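Local coordinates for protein FAD dependent oxidoreductase (Chelativorans sp. BNC1, PDB 6PXS) that oxidises iminodiacetate with bound FAD, as a flavoprotein oxidase of the DadA oxidoreductase family, at residues 211-223 with 316-330. Residues are numbered along the deposited sequence; the frame is centred on the assembly and turned at random.
Sequences LALLGLRHPVVPQ and ILGRVPQIAGLTIGN
His-218 and Asn-330 form the polar part of this contact: Asn-330 ND2 donates to His-218 NE2 over 3.1 Å with an N-H...N angle of 153°. The amide nitrogen lies close to the imidazole plane, although the bond tilts somewhat from the amide plane, and ring and amide are turned 23° apart. The His-218 ring is carried out to Asn-330 by a chi1 of -163°, which sets CG anti to the backbone N, with Leu-211 and Ile-328 on one side of the ring plane and Ile-316 on the other. Leu-211 CD1 sits 3.6 Å above the His-218 ring plane, over its centre, while Ile-328 CG2 and Ile-316 CD1 approach CE1 obliquely, CG2 at 3.6 Å. Replacing His-218 by an alanine is likely to cost Asn-330 ND2 this acceptor and leave a gap between Leu-211 and Ile-316.

The remaining contacts are mainly van der Waals. Ile-316 CD1 also lies 4.0 Å from Val-220 CG2, and Val-220 CG1 packs against the Asn-330 amide. Farther along, methyls meet tip to tip: Leu-211 CD1 with Ile-328 CD1 at 3.7 Å, and Leu-214 CD1 with Leu-326 CD2 at 3.8 Å. Leu-216 divides its branches, CD2 meeting Val-320 CG1 at 3.8 Å and CD1 facing Leu-326 and Ile-328 more loosely.

The loop between helix 207-211 and strand 220-231 thus lies across the hairpin 316-330, at one edge of the six-stranded, Rossmann-type FAD-binding sheet. Asn-330, about 4 Å from the bound FAD by its side chain, also makes a weak hydrogen bond from ND2 to Gly-204 O, so two acceptors hold the same nitrogen; helix 336-352 packs against Leu-317 and Thr-327, and strand 176-180 against Leu-211 and Leu-214.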
# COMPACT_ATOMS: atom_id res chain seq x y z
N LEU A 211 30.38 8.16 8.45
CA LEU A 211 31.46 8.40 9.40
C LEU A 211 32.77 7.82 8.91
O LEU A 211 33.84 8.33 9.26
CB LEU A 211 31.10 7.80 10.77
CG LEU A 211 29.96 8.48 11.54
CD1 LEU A 211 29.65 7.69 12.80
CD2 LEU A 211 30.31 9.92 11.88
N ALA A 212 32.72 6.75 8.11
CA ALA A 212 33.94 6.18 7.56
C ALA A 212 34.71 7.17 6.71
O ALA A 212 35.92 6.99 6.49
CB ALA A 212 33.62 4.93 6.73
N LEU A 213 34.05 8.23 6.22
CA LEU A 213 34.73 9.25 5.44
C LEU A 213 35.75 10.02 6.27
O LEU A 213 36.62 10.69 5.69
CB LEU A 213 33.70 10.22 4.85
CG LEU A 213 32.52 9.57 4.13
CD1 LEU A 213 31.58 10.64 3.57
CD2 LEU A 213 33.00 8.66 3.02
N LEU A 214 35.67 9.94 7.59
CA LEU A 214 36.58 10.66 8.48
C LEU A 214 37.63 9.74 9.10
O LEU A 214 38.25 10.11 10.10
CB LEU A 214 35.77 11.35 9.59
CG LEU A 214 34.56 12.16 9.12
CD1 LEU A 214 33.86 12.81 10.30
CD2 LEU A 214 34.96 13.20 8.09
N GLY A 215 37.84 8.56 8.52
CA GLY A 215 38.79 7.62 9.07
C GLY A 215 38.32 6.87 10.29
O GLY A 215 39.12 6.16 10.91
N LEU A 216 37.05 7.01 10.66
CA LEU A 216 36.53 6.32 11.83
C LEU A 216 36.12 4.89 11.48
O LEU A 216 35.86 4.56 10.32
CB LEU A 216 35.32 7.07 12.40
CG LEU A 216 35.57 8.52 12.84
CD1 LEU A 216 34.26 9.22 13.14
CD2 LEU A 216 36.48 8.55 14.06
N ARG A 217 36.08 4.04 12.51
CA ARG A 217 35.60 2.67 12.39
C ARG A 217 34.41 2.53 13.33
O ARG A 217 34.55 2.12 14.48
CB ARG A 217 36.71 1.67 12.74
N HIS A 218 33.23 2.89 12.82
CA HIS A 218 31.98 2.87 13.58
C HIS A 218 31.39 1.46 13.58
O HIS A 218 30.88 1.02 12.55
CB HIS A 218 31.00 3.87 12.99
CG HIS A 218 29.87 4.25 13.90
ND1 HIS A 218 30.08 4.74 15.17
CD2 HIS A 218 28.53 4.22 13.72
CE1 HIS A 218 28.91 4.99 15.74
NE2 HIS A 218 27.96 4.68 14.88
N PRO A 219 31.45 0.73 14.70
CA PRO A 219 30.98 -0.67 14.71
C PRO A 219 29.48 -0.80 14.97
O PRO A 219 29.05 -1.41 15.95
CB PRO A 219 31.82 -1.29 15.83
CG PRO A 219 31.95 -0.17 16.82
CD PRO A 219 31.98 1.12 16.02
N VAL A 220 28.68 -0.22 14.08
CA VAL A 220 27.22 -0.30 14.16
C VAL A 220 26.71 -0.68 12.78
O VAL A 220 26.85 0.10 11.82
CB VAL A 220 26.59 1.02 14.63
CG1 VAL A 220 25.07 0.88 14.70
CG2 VAL A 220 27.15 1.42 15.98
N VAL A 221 26.12 -1.86 12.67
CA VAL A 221 25.60 -2.38 11.41
C VAL A 221 24.12 -2.68 11.61
O VAL A 221 23.65 -2.83 12.75
CB VAL A 221 26.38 -3.63 10.94
CG1 VAL A 221 27.85 -3.29 10.76
CG2 VAL A 221 26.21 -4.77 11.92
N PRO A 222 23.36 -2.78 10.53
CA PRO A 222 21.91 -2.99 10.67
C PRO A 222 21.57 -4.42 11.04
O PRO A 222 22.19 -5.37 10.57
CB PRO A 222 21.37 -2.62 9.29
CG PRO A 222 22.48 -2.94 8.36
CD PRO A 222 23.75 -2.62 9.12
N GLN A 223 20.55 -4.56 11.89
CA GLN A 223 19.96 -5.85 12.22
C GLN A 223 18.49 -5.78 11.81
O GLN A 223 17.67 -5.17 12.51
CB GLN A 223 20.11 -6.18 13.70
CG GLN A 223 19.61 -7.58 14.07
CD GLN A 223 19.57 -7.81 15.57
OE1 GLN A 223 18.94 -7.05 16.32
NE2 GLN A 223 20.23 -8.87 16.03
N ILE A 316 26.76 4.10 21.99
CA ILE A 316 27.89 4.96 21.68
C ILE A 316 27.41 6.39 21.78
O ILE A 316 26.59 6.84 20.97
CB ILE A 316 28.46 4.67 20.28
CG1 ILE A 316 28.99 3.23 20.21
CG2 ILE A 316 29.57 5.66 19.95
CD1 ILE A 316 29.50 2.83 18.84
N LEU A 317 27.90 7.12 22.79
CA LEU A 317 27.48 8.50 23.02
C LEU A 317 28.69 9.31 23.46
O LEU A 317 29.44 8.89 24.34
CB LEU A 317 26.39 8.57 24.09
CG LEU A 317 25.19 7.64 23.92
CD1 LEU A 317 24.32 7.67 25.16
CD2 LEU A 317 24.37 8.04 22.70
N GLY A 318 28.86 10.48 22.86
CA GLY A 318 29.89 11.42 23.26
C GLY A 318 30.66 11.97 22.07
O GLY A 318 30.50 11.55 20.93
N ARG A 319 31.51 12.94 22.38
CA ARG A 319 32.32 13.58 21.36
C ARG A 319 33.35 12.61 20.80
O ARG A 319 33.79 11.67 21.48
CB ARG A 319 33.03 14.81 21.94
CG ARG A 319 32.11 15.98 22.21
CD ARG A 319 32.86 17.18 22.73
NE ARG A 319 31.99 18.36 22.81
CZ ARG A 319 31.64 19.10 21.77
NH1 ARG A 319 32.08 18.80 20.55
NH2 ARG A 319 30.85 20.15 21.94
N VAL A 320 33.74 12.84 19.55
CA VAL A 320 34.70 11.98 18.88
C VAL A 320 36.10 12.42 19.27
O VAL A 320 36.45 13.60 19.10
CB VAL A 320 34.51 12.03 17.35
CG1 VAL A 320 35.56 11.16 16.66
CG2 VAL A 320 33.11 11.56 16.99
N PRO A 321 36.94 11.54 19.81
CA PRO A 321 38.31 11.94 20.15
C PRO A 321 39.08 12.39 18.92
O PRO A 321 38.96 11.81 17.84
CB PRO A 321 38.91 10.67 20.77
CG PRO A 321 37.75 9.87 21.21
CD PRO A 321 36.66 10.15 20.23
N GLN A 322 39.89 13.43 19.10
CA GLN A 322 40.79 14.00 18.11
C GLN A 322 40.07 14.71 16.98
O GLN A 322 40.73 15.18 16.04
CB GLN A 322 41.74 12.94 17.53
CG GLN A 322 42.40 12.10 18.61
CD GLN A 322 43.37 11.09 18.04
OE1 GLN A 322 43.95 11.30 16.98
NE2 GLN A 322 43.54 9.97 18.74
N ILE A 323 38.74 14.82 17.02
CA ILE A 323 37.97 15.51 16.00
C ILE A 323 37.07 16.52 16.70
O ILE A 323 36.26 16.15 17.56
CB ILE A 323 37.14 14.53 15.16
CG1 ILE A 323 38.07 13.51 14.50
CG2 ILE A 323 36.32 15.29 14.11
CD1 ILE A 323 37.39 12.60 13.49
N ALA A 324 37.21 17.79 16.33
CA ALA A 324 36.46 18.87 16.96
C ALA A 324 35.12 19.06 16.26
O ALA A 324 34.99 18.84 15.05
CB ALA A 324 37.26 20.17 16.93
N GLY A 325 34.13 19.49 17.03
CA GLY A 325 32.83 19.81 16.47
C GLY A 325 32.05 18.62 15.96
O GLY A 325 31.28 18.76 15.00
N LEU A 326 32.23 17.45 16.57
CA LEU A 326 31.53 16.25 16.15
C LEU A 326 31.07 15.48 17.38
O LEU A 326 31.81 15.33 18.35
CB LEU A 326 32.42 15.35 15.28
CG LEU A 326 31.78 14.04 14.80
CD1 LEU A 326 30.51 14.32 14.01
CD2 LEU A 326 32.76 13.24 13.96
N THR A 327 29.83 14.99 17.33
CA THR A 327 29.24 14.21 18.40
C THR A 327 28.42 13.09 17.78
O THR A 327 27.68 13.32 16.82
CB THR A 327 28.37 15.07 19.32
OG1 THR A 327 29.13 16.19 19.79
CG2 THR A 327 27.87 14.27 20.51
N ILE A 328 28.54 11.88 18.32
CA ILE A 328 27.92 10.70 17.75
C ILE A 328 26.98 10.09 18.78
O ILE A 328 27.32 9.98 19.96
CB ILE A 328 28.97 9.66 17.30
CG1 ILE A 328 29.89 10.27 16.25
CG2 ILE A 328 28.29 8.41 16.76
CD1 ILE A 328 31.00 9.35 15.79
N GLY A 329 25.79 9.70 18.32
CA GLY A 329 24.88 8.90 19.11
C GLY A 329 24.31 7.78 18.28
O GLY A 329 23.63 8.02 17.28
N ASN A 330 24.59 6.54 18.67
CA ASN A 330 24.17 5.38 17.88
C ASN A 330 24.37 4.13 18.74
O ASN A 330 24.89 4.20 19.86
CB ASN A 330 24.94 5.30 16.56
CG ASN A 330 24.23 4.46 15.53
OD1 ASN A 330 23.07 4.08 15.71
ND2 ASN A 330 24.90 4.19 14.42